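Local coordinates for protein quinone oxidoreductase 1 (Escherichia coli, PDB 1QOR) that catalyses the one-electron reduction of quinones to semiquinones with NADPH as the electron donor, working as a homodimer, at residues I5-H10 and P55-G60; K77-G82 and I101-A106; V86-A91 and S121-L126; Q299-L304 and S322-P327. All coordinates share one frame; numbering follows the deposited sequence.

Contact 1: I5-H10 and P55-G60; sequences IEFHKH and PSLPSG
Phe7 and Ser59 face each other as a hydrogen-bonded antiparallel pair, a single beta bridge that ties the end of the N-terminal strand 3-6 to the loop between helix 42-49 and strand 65-72. Phe7 N gives its hydrogen to Ser59 O at 2.9 Å, and Ser59 N returns a bond to Phe7 O at 2.8 Å. Next to this bridge Pro58 packs on His8. Its CG sits over the centre of the His8 ring, 3.6 Å from the centroid and 8° off the ring normal, a CH-pi contact for which a flat imidazole and a rigid pyrrolidine ring are well matched. The peptide bond before Pro58 is cis, which turns the chain sharply between Leu57 and Pro58. Leu57 reaches the other segment with its two branches: CD2 packs on Phe7 CE2 at 3.5 Å, while CD1 lies near His8 O and His10 CE1. A branched apolar residue can thus serve two neighbours at once. Phe7 has its CG between the backbone N and the carbonyl carbon (chi1 65°), on the side where the other segment lies. Farther out on the ring, Phe7 CE1 and CZ each lie 4.0 Å from Ser59 CB. In the second shell Glu6 holds the imidazole of His8 at NE2 and also forms a salt bridge with Arg4, so its carboxylate has two partners. His8 NE2 donates to the anti lone pair of Glu6 OE2 at 2.7 Å, with the oxygen tilted 30° out of the imidazole plane.

Contact 2: K77-G82 and I101-A106; sequences KHIKAG and IIADKA
The His78 imidazole meets Ala103 at its edge, where Ala103 O lies only 7° out of the ring plane, and one of its faces carries CG1 of the adjacent Ile79, offset toward the rim. NE2 donates to Ala103 O at 2.8 Å, but the N-H is bent, with an angle of 134° at the hydrogen. Seen from the acceptor, this donor stands well above the carbonyl plane. The neighbouring ring carbon CE1 rests 3.5 Å from Ala103 CB, so one small residue offers both a polar and an apolar surface to the imidazole.

The contact belongs to the GroES-like domain of the zinc-containing alcohol dehydrogenase family, and it joins the loop between strands 65-72 and 84-87 to the turn that follows strand 98-102. In that turn Lys105 N bonds back to Ile102 O. Ile79 CD1 touches both alanines of the turn, 4.3 Å from Ala106 CB, and Ala103 and Ala106 also pack on Ile31 of strand 30-35, so that their small methyl groups serve both isoleucines. The Asp104 carboxylate is near but makes no ion pair with the imidazole: OD1 is 4.4 Å from His78 NE2.

Contact 3: V86-A91 and S121-L126; sequences VYAQSA and SFLKGL
Ala88 O accepts a hydrogen bond from Thr63 OG1 while Leu123 CD1 lies against it at 3.5 Å, so this buried carbonyl has a polar partner and an apolar neighbour. The contact packs the end of strand 84-87, in the GroES-like domain, against helix 115-135. Ala88 lies at its centre: CB touches Phe122 CD2 at 3.6 Å, Leu123 CB at 3.8 Å and Leu126 CD1 at 4.2 Å. A methyl group suits this place because the backbones come close, with the CA atoms of Ala88 and Leu123 4.9 Å apart. Phe122 has its CG anti to the backbone N (chi1 -160°), and its ring lies between two aliphatic groups. Val86 CB stands over one face, 4.2 Å from the ring centroid, and Leu126 CD1, one helical turn on, lies over the opposite face; both are offset toward the rim. At the ring edge, near its plane, runs the backbone from Tyr87 C to Ala88 N. Leu276 and Ser280 of helix 273-288 also touch this ring. An alanine in place of Phe122 removes the ring between Val86 CB and Leu126 CD1, and would probably open a gap beside the Ala88 methyl. The helix is kinked here: Leu123 N lacks its bond to the preceding turn and bonds instead to Glu64 OE2. Leu123 also touches the bound NADPH, so the strand end backs a wall of the cofactor pocket. On the Val86 side of the ring, Val86 CG1 lies 3.9 Å from Phe122 CB.

Contact 4: Q299-L304 and S322-P327; sequences QQKYPL and SSLLIP
Tyr302 and Leu304 each bond to the C-terminal strand through the backbone, in a ladder of four hydrogen bonds that alternates in direction. Leu324 N donates to Gln300 O, Tyr302 N to Leu324 O, Ile326 N to Tyr302 O and Leu304 N to Ile326 O, all at 2.8 to 3.0 Å. Pro303, which has no N-H, causes no loss because its nitrogen falls between the bonding positions. Gln300 extends the ladder with its side chain: NE2 reaches Ser322 O at 2.9 Å, approaching 64° above the carbonyl plane, and is also bonded to Gln320 O. A buried amide thus satisfies two carbonyls of the chain that leads into strand 324-326. A leucine here would probably leave the carbonyls of Ser322 and Gln320 without this donor and let the approach to the strand drift. One water bridges the hydroxyl of Tyr302 and that of Ser323, 2.9 Å from each oxygen atom, Tyr302 OH and Ser323 OG. Further out the packing is apolar. Leu325 shares a face of the sheet with Tyr302, its CD2 lying 3.9 Å from Tyr302 CB, while its CD1 meets Leu304 CD1; Ala310 of helix 307-315 touches both Tyr302 and Leu325. On the face of Lys301 and Leu324, Lys301 NZ leads away to salt bridges with Glu116 and Glu298. Strand 301-303, helix 307-315 and strand 324-326, with the two strands parallel, make up a beta-alpha-beta unit.

Contacts 2, 3 and 4 all reach the same mixed sheet, whereas contact 1 ties the N-terminal strand to the loop that leads into strand 65-72 of that sheet. Contacts 2 and 3 interleave along the chain, and Ile101 CD1 of contact 2 packs on Tyr87 CE2 of contact 3 at 3.4 Å. Contact 3 meets contact 4 where Lys124 CD lies 3.5 Å from Ser322 OG, and contact 4 meets contact 1 through Leu304 CD1 and Ile5 CG1, also at 3.5 Å. The side chain of Leu123 in contact 3 is about 4 Å from the bound NADPH and that of Ser322 in contact 4 about 6 Å; contact 2 lies away from the NADPH-binding residues.

Contact 1: I5-H10 and P55-G60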
loop_
_atom_site.group_PDB
_atom_site.type_symbol
_atom_site.label_atom_id
_atom_site.label_comp_id
_atom_site.label_asym_id
_atom_site.label_seq_id
_atom_site.Cartn_x
_atom_site.Cartn_y
_atom_site.Cartn_z
ATOM N N ILE A 5 -32.987 3.213 -17.663
ATOM C CA ILE A 5 -32.889 1.802 -17.341
ATOM C C ILE A 5 -32.879 1.752 -15.828
ATOM O O ILE A 5 -32.314 2.638 -15.168
ATOM C CB ILE A 5 -31.566 1.169 -17.849
ATOM C CG1 ILE A 5 -31.541 1.122 -19.378
ATOM C CG2 ILE A 5 -31.387 -0.219 -17.278
ATOM C CD1 ILE A 5 -32.648 0.285 -19.996
ATOM N N GLU A 6 -33.538 0.753 -15.265
ATOM C CA GLU A 6 -33.508 0.614 -13.824
ATOM C C GLU A 6 -33.638 -0.820 -13.404
ATOM O O GLU A 6 -33.942 -1.686 -14.224
ATOM C CB GLU A 6 -34.534 1.515 -13.146
ATOM C CG GLU A 6 -35.955 1.160 -13.390
ATOM C CD GLU A 6 -36.882 2.022 -12.549
ATOM O OE1 GLU A 6 -36.750 3.281 -12.621
ATOM O OE2 GLU A 6 -37.725 1.430 -11.827
ATOM N N PHE A 7 -33.212 -1.092 -12.179
ATOM C CA PHE A 7 -33.297 -2.441 -11.640
ATOM C C PHE A 7 -33.885 -2.332 -10.216
ATOM O O PHE A 7 -33.672 -1.345 -9.515
ATOM C CB PHE A 7 -31.934 -3.196 -11.723
ATOM C CG PHE A 7 -30.837 -2.607 -10.876
ATOM C CD1 PHE A 7 -30.123 -1.483 -11.303
ATOM C CD2 PHE A 7 -30.512 -3.180 -9.641
ATOM C CE1 PHE A 7 -29.090 -0.934 -10.502
ATOM C CE2 PHE A 7 -29.496 -2.652 -8.834
ATOM C CZ PHE A 7 -28.783 -1.520 -9.270
ATOM N N HIS A 8 -34.739 -3.293 -9.885
ATOM C CA HIS A 8 -35.463 -3.364 -8.617
ATOM C C HIS A 8 -34.867 -4.409 -7.675
ATOM O O HIS A 8 -35.282 -4.503 -6.511
ATOM C CB HIS A 8 -36.949 -3.716 -8.891
ATOM C CG HIS A 8 -37.715 -2.640 -9.612
ATOM N ND1 HIS A 8 -39.007 -2.288 -9.273
ATOM C CD2 HIS A 8 -37.370 -1.835 -10.650
ATOM C CE1 HIS A 8 -39.426 -1.318 -10.071
ATOM N NE2 HIS A 8 -38.451 -1.024 -10.916
ATOM N N LYS A 9 -33.910 -5.189 -8.174
ATOM C CA LYS A 9 -33.278 -6.233 -7.378
ATOM C C LYS A 9 -31.920 -6.533 -7.974
ATOM O O LYS A 9 -31.715 -6.310 -9.172
ATOM C CB LYS A 9 -34.108 -7.523 -7.427
ATOM C CG LYS A 9 -34.400 -7.989 -8.851
ATOM C CD LYS A 9 -35.137 -9.304 -8.913
ATOM C CE LYS A 9 -34.340 -10.368 -8.184
ATOM N NZ LYS A 9 -34.732 -11.783 -8.584
ATOM N N HIS A 10 -31.006 -7.055 -7.167
ATOM C CA HIS A 10 -29.702 -7.415 -7.670
ATOM C C HIS A 10 -29.689 -8.729 -8.420
ATOM O O HIS A 10 -30.459 -9.638 -8.117
ATOM C CB HIS A 10 -28.690 -7.433 -6.555
ATOM C CG HIS A 10 -28.287 -6.064 -6.144
ATOM N ND1 HIS A 10 -28.383 -5.616 -4.847
ATOM C CD2 HIS A 10 -27.906 -4.999 -6.883
ATOM C CE1 HIS A 10 -28.090 -4.328 -4.803
ATOM N NE2 HIS A 10 -27.795 -3.929 -6.027
ATOM N N PRO A 55 -27.561 3.388 -3.292
ATOM C CA PRO A 55 -28.159 4.084 -2.142
ATOM C C PRO A 55 -29.497 3.396 -1.805
ATOM O O PRO A 55 -29.818 3.190 -0.628
ATOM C CB PRO A 55 -28.352 5.494 -2.678
ATOM C CG PRO A 55 -27.144 5.662 -3.577
ATOM C CD PRO A 55 -27.127 4.350 -4.327
ATOM N N SER A 56 -30.235 2.985 -2.838
ATOM C CA SER A 56 -31.486 2.282 -2.640
ATOM C C SER A 56 -32.025 1.662 -3.937
ATOM O O SER A 56 -31.593 2.014 -5.049
ATOM C CB SER A 56 -32.523 3.240 -2.066
ATOM O OG SER A 56 -32.752 4.280 -2.997
ATOM N N LEU A 57 -32.994 0.762 -3.779
ATOM C CA LEU A 57 -33.646 0.085 -4.882
ATOM C C LEU A 57 -35.112 0.544 -4.891
ATOM O O LEU A 57 -35.690 0.764 -3.836
ATOM C CB LEU A 57 -33.540 -1.434 -4.696
ATOM C CG LEU A 57 -32.126 -2.044 -4.772
ATOM C CD1 LEU A 57 -32.092 -3.537 -4.435
ATOM C CD2 LEU A 57 -31.593 -1.836 -6.156
ATOM N N PRO A 58 -35.722 0.727 -6.080
ATOM C CA PRO A 58 -35.132 0.535 -7.414
ATOM C C PRO A 58 -34.025 1.541 -7.633
ATOM O O PRO A 58 -33.917 2.535 -6.897
ATOM C CB PRO A 58 -36.305 0.807 -8.364
ATOM C CG PRO A 58 -37.514 0.497 -7.536
ATOM C CD PRO A 58 -37.134 1.117 -6.203
ATOM N N SER A 59 -33.213 1.300 -8.650
ATOM C CA SER A 59 -32.120 2.214 -8.929
ATOM C C SER A 59 -31.827 2.301 -10.396
ATOM O O SER A 59 -32.124 1.362 -11.163
ATOM C CB SER A 59 -30.865 1.740 -8.197
ATOM O OG SER A 59 -29.775 2.611 -8.424
ATOM N N GLY A 60 -31.333 3.471 -10.797
ATOM C CA GLY A 60 -30.883 3.665 -12.164
ATOM C C GLY A 60 -29.421 3.155 -12.186
ATOM O O GLY A 60 -28.913 2.645 -11.166
#

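Contact 2: K77-G82 and I101-A106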
loop_
_atom_site.group_PDB
_atom_site.type_symbol
_atom_site.label_atom_id
_atom_site.label_comp_id
_atom_site.label_asym_id
_atom_site.label_seq_id
_atom_site.Cartn_x
_atom_site.Cartn_y
_atom_site.Cartn_z
ATOM N N LYS A 77 -23.532 28.964 -13.180
ATOM C CA LYS A 77 -23.006 30.089 -13.946
ATOM C C LYS A 77 -22.044 29.716 -15.075
ATOM O O LYS A 77 -22.047 30.356 -16.129
ATOM C CB LYS A 77 -22.305 31.064 -12.997
ATOM N N HIS A 78 -21.230 28.682 -14.854
ATOM C CA HIS A 78 -20.249 28.266 -15.854
ATOM C C HIS A 78 -20.753 27.482 -17.063
ATOM O O HIS A 78 -19.969 27.214 -17.975
ATOM C CB HIS A 78 -19.081 27.512 -15.202
ATOM C CG HIS A 78 -19.423 26.128 -14.732
ATOM N ND1 HIS A 78 -20.230 25.883 -13.637
ATOM C CD2 HIS A 78 -19.027 24.914 -15.179
ATOM C CE1 HIS A 78 -20.309 24.581 -13.432
ATOM N NE2 HIS A 78 -19.588 23.969 -14.352
ATOM N N ILE A 79 -22.028 27.093 -17.079
ATOM C CA ILE A 79 -22.574 26.322 -18.207
ATOM C C ILE A 79 -23.929 26.881 -18.625
ATOM O O ILE A 79 -24.676 27.384 -17.781
ATOM C CB ILE A 79 -22.729 24.795 -17.844
ATOM C CG1 ILE A 79 -21.354 24.193 -17.512
ATOM C CG2 ILE A 79 -23.405 24.030 -18.985
ATOM C CD1 ILE A 79 -21.388 22.790 -17.042
ATOM N N LYS A 80 -24.247 26.793 -19.912
ATOM C CA LYS A 80 -25.516 27.297 -20.389
ATOM C C LYS A 80 -26.215 26.336 -21.331
ATOM O O LYS A 80 -25.596 25.425 -21.863
ATOM C CB LYS A 80 -25.321 28.646 -21.061
ATOM C CG LYS A 80 -24.416 28.643 -22.260
ATOM C CD LYS A 80 -24.014 30.072 -22.605
ATOM C CE LYS A 80 -23.147 30.732 -21.481
ATOM N NZ LYS A 80 -23.846 31.095 -20.194
ATOM N N ALA A 81 -27.512 26.536 -21.537
ATOM C CA ALA A 81 -28.280 25.666 -22.412
ATOM C C ALA A 81 -27.642 25.682 -23.771
ATOM O O ALA A 81 -27.153 26.716 -24.218
ATOM C CB ALA A 81 -29.698 26.129 -22.501
ATOM N N GLY A 82 -27.636 24.535 -24.429
ATOM C CA GLY A 82 -27.017 24.445 -25.731
ATOM C C GLY A 82 -25.592 23.915 -25.711
ATOM O O GLY A 82 -25.180 23.326 -26.707
ATOM N N ILE A 101 -27.375 16.553 -13.551
ATOM C CA ILE A 101 -26.047 16.353 -13.013
ATOM C C ILE A 101 -25.540 17.615 -12.320
ATOM O O ILE A 101 -25.803 18.727 -12.781
ATOM C CB ILE A 101 -25.007 16.019 -14.202
ATOM C CG1 ILE A 101 -25.436 14.799 -14.994
ATOM C CG2 ILE A 101 -23.587 15.794 -13.664
ATOM C CD1 ILE A 101 -26.143 15.161 -16.267
ATOM N N ILE A 102 -24.797 17.434 -11.226
ATOM C CA ILE A 102 -24.184 18.559 -10.523
ATOM C C ILE A 102 -23.231 19.142 -11.568
ATOM O O ILE A 102 -22.375 18.436 -12.094
ATOM C CB ILE A 102 -23.368 18.106 -9.261
ATOM C CG1 ILE A 102 -24.286 17.933 -8.049
ATOM C CG2 ILE A 102 -22.332 19.142 -8.877
ATOM C CD1 ILE A 102 -25.446 16.979 -8.272
ATOM N N ALA A 103 -23.403 20.426 -11.852
ATOM C CA ALA A 103 -22.628 21.141 -12.839
ATOM C C ALA A 103 -21.102 21.157 -12.666
ATOM O O ALA A 103 -20.382 21.380 -13.641
ATOM C CB ALA A 103 -23.176 22.553 -12.999
ATOM N N ASP A 104 -20.590 20.989 -11.453
ATOM C CA ASP A 104 -19.134 20.983 -11.261
ATOM C C ASP A 104 -18.505 19.723 -11.769
ATOM O O ASP A 104 -17.294 19.648 -11.868
ATOM C CB ASP A 104 -18.758 21.048 -9.797
ATOM C CG ASP A 104 -18.934 22.393 -9.222
ATOM O OD1 ASP A 104 -19.007 23.382 -9.988
ATOM O OD2 ASP A 104 -19.001 22.453 -7.981
ATOM N N LYS A 105 -19.327 18.701 -11.945
ATOM C CA LYS A 105 -18.890 17.411 -12.409
ATOM C C LYS A 105 -18.895 17.295 -13.936
ATOM O O LYS A 105 -18.515 16.256 -14.459
ATOM C CB LYS A 105 -19.815 16.324 -11.846
ATOM C CG LYS A 105 -19.982 16.307 -10.335
ATOM C CD LYS A 105 -18.701 15.955 -9.636
ATOM N N ALA A 106 -19.351 18.315 -14.655
ATOM C CA ALA A 106 -19.400 18.227 -16.114
ATOM C C ALA A 106 -18.356 19.089 -16.801
ATOM O O ALA A 106 -18.031 20.165 -16.331
ATOM C CB ALA A 106 -20.779 18.593 -16.626
#

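Contact 3: V86-A91 and S121-L126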
loop_
_atom_site.group_PDB
_atom_site.type_symbol
_atom_site.label_atom_id
_atom_site.label_comp_id
_atom_site.label_asym_id
_atom_site.label_seq_id
_atom_site.Cartn_x
_atom_site.Cartn_y
_atom_site.Cartn_z
ATOM N N VAL A 86 -19.680 16.475 -21.264
ATOM C CA VAL A 86 -19.487 15.074 -20.921
ATOM C C VAL A 86 -19.378 15.050 -19.396
ATOM O O VAL A 86 -18.856 15.989 -18.768
ATOM C CB VAL A 86 -18.083 14.439 -21.283
ATOM C CG1 VAL A 86 -18.243 13.103 -21.981
ATOM C CG2 VAL A 86 -17.090 15.404 -21.860
ATOM N N TYR A 87 -19.702 13.913 -18.818
ATOM C CA TYR A 87 -19.540 13.758 -17.386
ATOM C C TYR A 87 -19.250 12.287 -17.097
ATOM O O TYR A 87 -19.694 11.398 -17.847
ATOM C CB TYR A 87 -20.770 14.261 -16.620
ATOM C CG TYR A 87 -22.068 13.703 -17.094
ATOM C CD1 TYR A 87 -22.583 12.523 -16.568
ATOM C CD2 TYR A 87 -22.794 14.370 -18.083
ATOM C CE1 TYR A 87 -23.803 12.023 -17.023
ATOM C CE2 TYR A 87 -23.999 13.887 -18.540
ATOM C CZ TYR A 87 -24.510 12.715 -18.013
ATOM O OH TYR A 87 -25.740 12.268 -18.511
ATOM N N ALA A 88 -18.460 12.049 -16.045
ATOM C CA ALA A 88 -18.074 10.694 -15.624
ATOM C C ALA A 88 -18.569 10.340 -14.213
ATOM O O ALA A 88 -18.604 9.153 -13.821
ATOM C CB ALA A 88 -16.556 10.577 -15.644
ATOM N N GLN A 89 -18.928 11.368 -13.444
ATOM C CA GLN A 89 -19.305 11.164 -12.041
ATOM C C GLN A 89 -20.669 11.726 -11.661
ATOM O O GLN A 89 -20.759 12.521 -10.748
ATOM C CB GLN A 89 -18.240 11.841 -11.158
ATOM C CG GLN A 89 -16.828 11.345 -11.387
ATOM C CD GLN A 89 -15.780 12.398 -11.045
ATOM O OE1 GLN A 89 -15.672 13.455 -11.719
ATOM N NE2 GLN A 89 -15.009 12.133 -9.982
ATOM N N SER A 90 -21.726 11.362 -12.362
ATOM C CA SER A 90 -23.008 11.910 -12.007
ATOM C C SER A 90 -23.605 10.958 -10.984
ATOM O O SER A 90 -23.072 9.873 -10.757
ATOM C CB SER A 90 -23.903 11.921 -13.236
ATOM O OG SER A 90 -24.281 10.587 -13.563
ATOM N N ALA A 91 -24.722 11.352 -10.372
ATOM C CA ALA A 91 -25.423 10.451 -9.486
ATOM C C ALA A 91 -25.792 9.271 -10.408
ATOM O O ALA A 91 -25.868 9.445 -11.617
ATOM C CB ALA A 91 -26.692 11.125 -9.022
ATOM N N SER A 121 -14.541 7.442 -23.736
ATOM C CA SER A 121 -13.262 7.636 -23.105
ATOM C C SER A 121 -13.142 8.570 -21.939
ATOM O O SER A 121 -12.028 8.723 -21.419
ATOM C CB SER A 121 -12.352 8.209 -24.190
ATOM O OG SER A 121 -12.864 9.493 -24.567
ATOM N N PHE A 122 -14.217 9.242 -21.546
ATOM C CA PHE A 122 -14.085 10.200 -20.440
ATOM C C PHE A 122 -13.752 9.574 -19.053
ATOM O O PHE A 122 -12.726 9.885 -18.453
ATOM C CB PHE A 122 -15.299 11.145 -20.380
ATOM C CG PHE A 122 -15.032 12.420 -19.605
ATOM C CD1 PHE A 122 -14.002 13.283 -19.988
ATOM C CD2 PHE A 122 -15.790 12.737 -18.476
ATOM C CE1 PHE A 122 -13.729 14.446 -19.254
ATOM C CE2 PHE A 122 -15.524 13.897 -17.738
ATOM C CZ PHE A 122 -14.497 14.749 -18.128
ATOM N N LEU A 123 -14.602 8.679 -18.561
ATOM C CA LEU A 123 -14.348 8.024 -17.278
ATOM C C LEU A 123 -13.049 7.200 -17.358
ATOM O O LEU A 123 -12.191 7.308 -16.508
ATOM C CB LEU A 123 -15.523 7.095 -16.902
ATOM C CG LEU A 123 -15.557 6.589 -15.447
ATOM C CD1 LEU A 123 -17.006 6.286 -14.979
ATOM C CD2 LEU A 123 -14.703 5.347 -15.332
ATOM N N LYS A 124 -12.911 6.378 -18.397
ATOM C CA LYS A 124 -11.727 5.551 -18.543
ATOM C C LYS A 124 -10.432 6.382 -18.768
ATOM O O LYS A 124 -9.352 6.028 -18.241
ATOM C CB LYS A 124 -11.953 4.564 -19.682
ATOM C CG LYS A 124 -13.080 3.560 -19.445
ATOM C CD LYS A 124 -13.498 2.886 -20.785
ATOM C CE LYS A 124 -14.902 2.233 -20.742
ATOM N NZ LYS A 124 -16.103 3.187 -20.602
ATOM N N GLY A 125 -10.528 7.508 -19.478
ATOM C CA GLY A 125 -9.335 8.317 -19.732
ATOM C C GLY A 125 -8.878 9.051 -18.483
ATOM O O GLY A 125 -7.666 9.242 -18.245
ATOM N N LEU A 126 -9.843 9.527 -17.692
ATOM C CA LEU A 126 -9.513 10.209 -16.425
ATOM C C LEU A 126 -8.833 9.173 -15.507
ATOM O O LEU A 126 -7.908 9.500 -14.722
ATOM C CB LEU A 126 -10.796 10.741 -15.782
ATOM C CG LEU A 126 -11.509 11.895 -16.522
ATOM C CD1 LEU A 126 -12.732 12.254 -15.734
ATOM C CD2 LEU A 126 -10.644 13.144 -16.614
#

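Contact 4: Q299-L304 and S322-P327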
loop_
_atom_site.group_PDB
_atom_site.type_symbol
_atom_site.label_atom_id
_atom_site.label_comp_id
_atom_site.label_asym_id
_atom_site.label_seq_id
_atom_site.Cartn_x
_atom_site.Cartn_y
_atom_site.Cartn_z
ATOM N N GLN A 299 -20.283 -2.907 -33.608
ATOM C CA GLN A 299 -20.912 -4.015 -32.917
ATOM C C GLN A 299 -20.968 -3.773 -31.425
ATOM O O GLN A 299 -21.673 -4.481 -30.694
ATOM C CB GLN A 299 -20.160 -5.325 -33.195
ATOM N N GLN A 300 -20.207 -2.795 -30.956
ATOM C CA GLN A 300 -20.186 -2.490 -29.532
ATOM C C GLN A 300 -21.009 -1.258 -29.181
ATOM O O GLN A 300 -20.777 -0.617 -28.154
ATOM C CB GLN A 300 -18.740 -2.421 -29.009
ATOM C CG GLN A 300 -18.149 -3.821 -28.889
ATOM C CD GLN A 300 -16.764 -3.907 -28.263
ATOM O OE1 GLN A 300 -16.111 -4.939 -28.383
ATOM N NE2 GLN A 300 -16.337 -2.875 -27.536
ATOM N N LYS A 301 -21.921 -0.886 -30.074
ATOM C CA LYS A 301 -22.841 0.242 -29.825
ATOM C C LYS A 301 -24.181 -0.448 -29.723
ATOM O O LYS A 301 -24.512 -1.275 -30.564
ATOM C CB LYS A 301 -22.885 1.246 -30.961
ATOM C CG LYS A 301 -21.655 2.087 -31.086
ATOM C CD LYS A 301 -21.767 3.012 -32.279
ATOM C CE LYS A 301 -20.391 3.535 -32.647
ATOM N NZ LYS A 301 -20.437 4.398 -33.848
ATOM N N TYR A 302 -24.914 -0.167 -28.658
ATOM C CA TYR A 302 -26.191 -0.815 -28.434
ATOM C C TYR A 302 -27.260 0.216 -28.148
ATOM O O TYR A 302 -26.971 1.297 -27.612
ATOM C CB TYR A 302 -26.100 -1.724 -27.217
ATOM C CG TYR A 302 -24.914 -2.639 -27.207
ATOM C CD1 TYR A 302 -23.696 -2.219 -26.698
ATOM C CD2 TYR A 302 -25.024 -3.949 -27.646
ATOM C CE1 TYR A 302 -22.607 -3.095 -26.618
ATOM C CE2 TYR A 302 -23.944 -4.829 -27.575
ATOM C CZ TYR A 302 -22.749 -4.394 -27.058
ATOM O OH TYR A 302 -21.706 -5.278 -26.951
ATOM N N PRO A 303 -28.500 -0.054 -28.597
ATOM C CA PRO A 303 -29.584 0.912 -28.318
ATOM C C PRO A 303 -29.694 0.966 -26.752
ATOM O O PRO A 303 -29.431 -0.044 -26.090
ATOM C CB PRO A 303 -30.823 0.190 -28.886
ATOM C CG PRO A 303 -30.264 -0.808 -29.888
ATOM C CD PRO A 303 -28.985 -1.265 -29.300
ATOM N N LEU A 304 -30.062 2.096 -26.158
ATOM C CA LEU A 304 -30.220 2.151 -24.692
ATOM C C LEU A 304 -31.064 1.000 -24.118
ATOM O O LEU A 304 -30.705 0.387 -23.104
ATOM C CB LEU A 304 -30.867 3.474 -24.265
ATOM C CG LEU A 304 -31.355 3.605 -22.808
ATOM C CD1 LEU A 304 -30.260 3.251 -21.842
ATOM C CD2 LEU A 304 -31.758 5.029 -22.540
ATOM N N SER A 322 -13.840 0.257 -25.741
ATOM C CA SER A 322 -15.095 0.722 -25.207
ATOM C C SER A 322 -16.389 0.329 -25.947
ATOM O O SER A 322 -16.384 -0.040 -27.139
ATOM C CB SER A 322 -15.012 2.218 -25.103
ATOM O OG SER A 322 -13.915 2.604 -24.296
ATOM N N SER A 323 -17.489 0.339 -25.182
ATOM C CA SER A 323 -18.844 0.060 -25.649
ATOM C C SER A 323 -19.655 1.316 -25.365
ATOM O O SER A 323 -19.261 2.187 -24.544
ATOM C CB SER A 323 -19.480 -1.116 -24.895
ATOM O OG SER A 323 -18.884 -2.369 -25.217
ATOM N N LEU A 324 -20.794 1.421 -26.028
ATOM C CA LEU A 324 -21.638 2.575 -25.822
ATOM C C LEU A 324 -23.092 2.192 -25.888
ATOM O O LEU A 324 -23.440 1.165 -26.475
ATOM C CB LEU A 324 -21.407 3.610 -26.922
ATOM C CG LEU A 324 -20.126 4.418 -26.982
ATOM C CD1 LEU A 324 -20.115 5.165 -28.307
ATOM C CD2 LEU A 324 -20.047 5.398 -25.817
ATOM N N LEU A 325 -23.910 2.997 -25.220
ATOM C CA LEU A 325 -25.361 2.868 -25.278
ATOM C C LEU A 325 -25.815 4.152 -25.984
ATOM O O LEU A 325 -25.373 5.271 -25.654
ATOM C CB LEU A 325 -26.011 2.793 -23.886
ATOM C CG LEU A 325 -25.873 1.511 -23.062
ATOM C CD1 LEU A 325 -26.632 1.722 -21.703
ATOM C CD2 LEU A 325 -26.406 0.280 -23.828
ATOM N N ILE A 326 -26.656 3.983 -26.993
ATOM C CA ILE A 326 -27.157 5.127 -27.751
ATOM C C ILE A 326 -28.635 5.304 -27.444
ATOM O O ILE A 326 -29.417 4.364 -27.620
ATOM C CB ILE A 326 -26.973 4.926 -29.295
ATOM C CG1 ILE A 326 -25.551 4.433 -29.593
ATOM C CG2 ILE A 326 -27.242 6.235 -30.025
ATOM C CD1 ILE A 326 -24.458 5.389 -29.139
ATOM N N PRO A 327 -28.999 6.458 -26.852
ATOM C CA PRO A 327 -30.349 6.878 -26.457
ATOM C C PRO A 327 -31.223 7.032 -27.699
ATOM O O PRO A 327 -32.440 6.769 -27.589
ATOM C CB PRO A 327 -30.113 8.259 -25.844
ATOM C CG PRO A 327 -28.731 8.211 -25.375
ATOM C CD PRO A 327 -28.016 7.484 -26.475
ATOM O OXT PRO A 327 -30.684 7.448 -28.760
HETATM O O HOH W 1 -20.496 -4.595 -24.429
#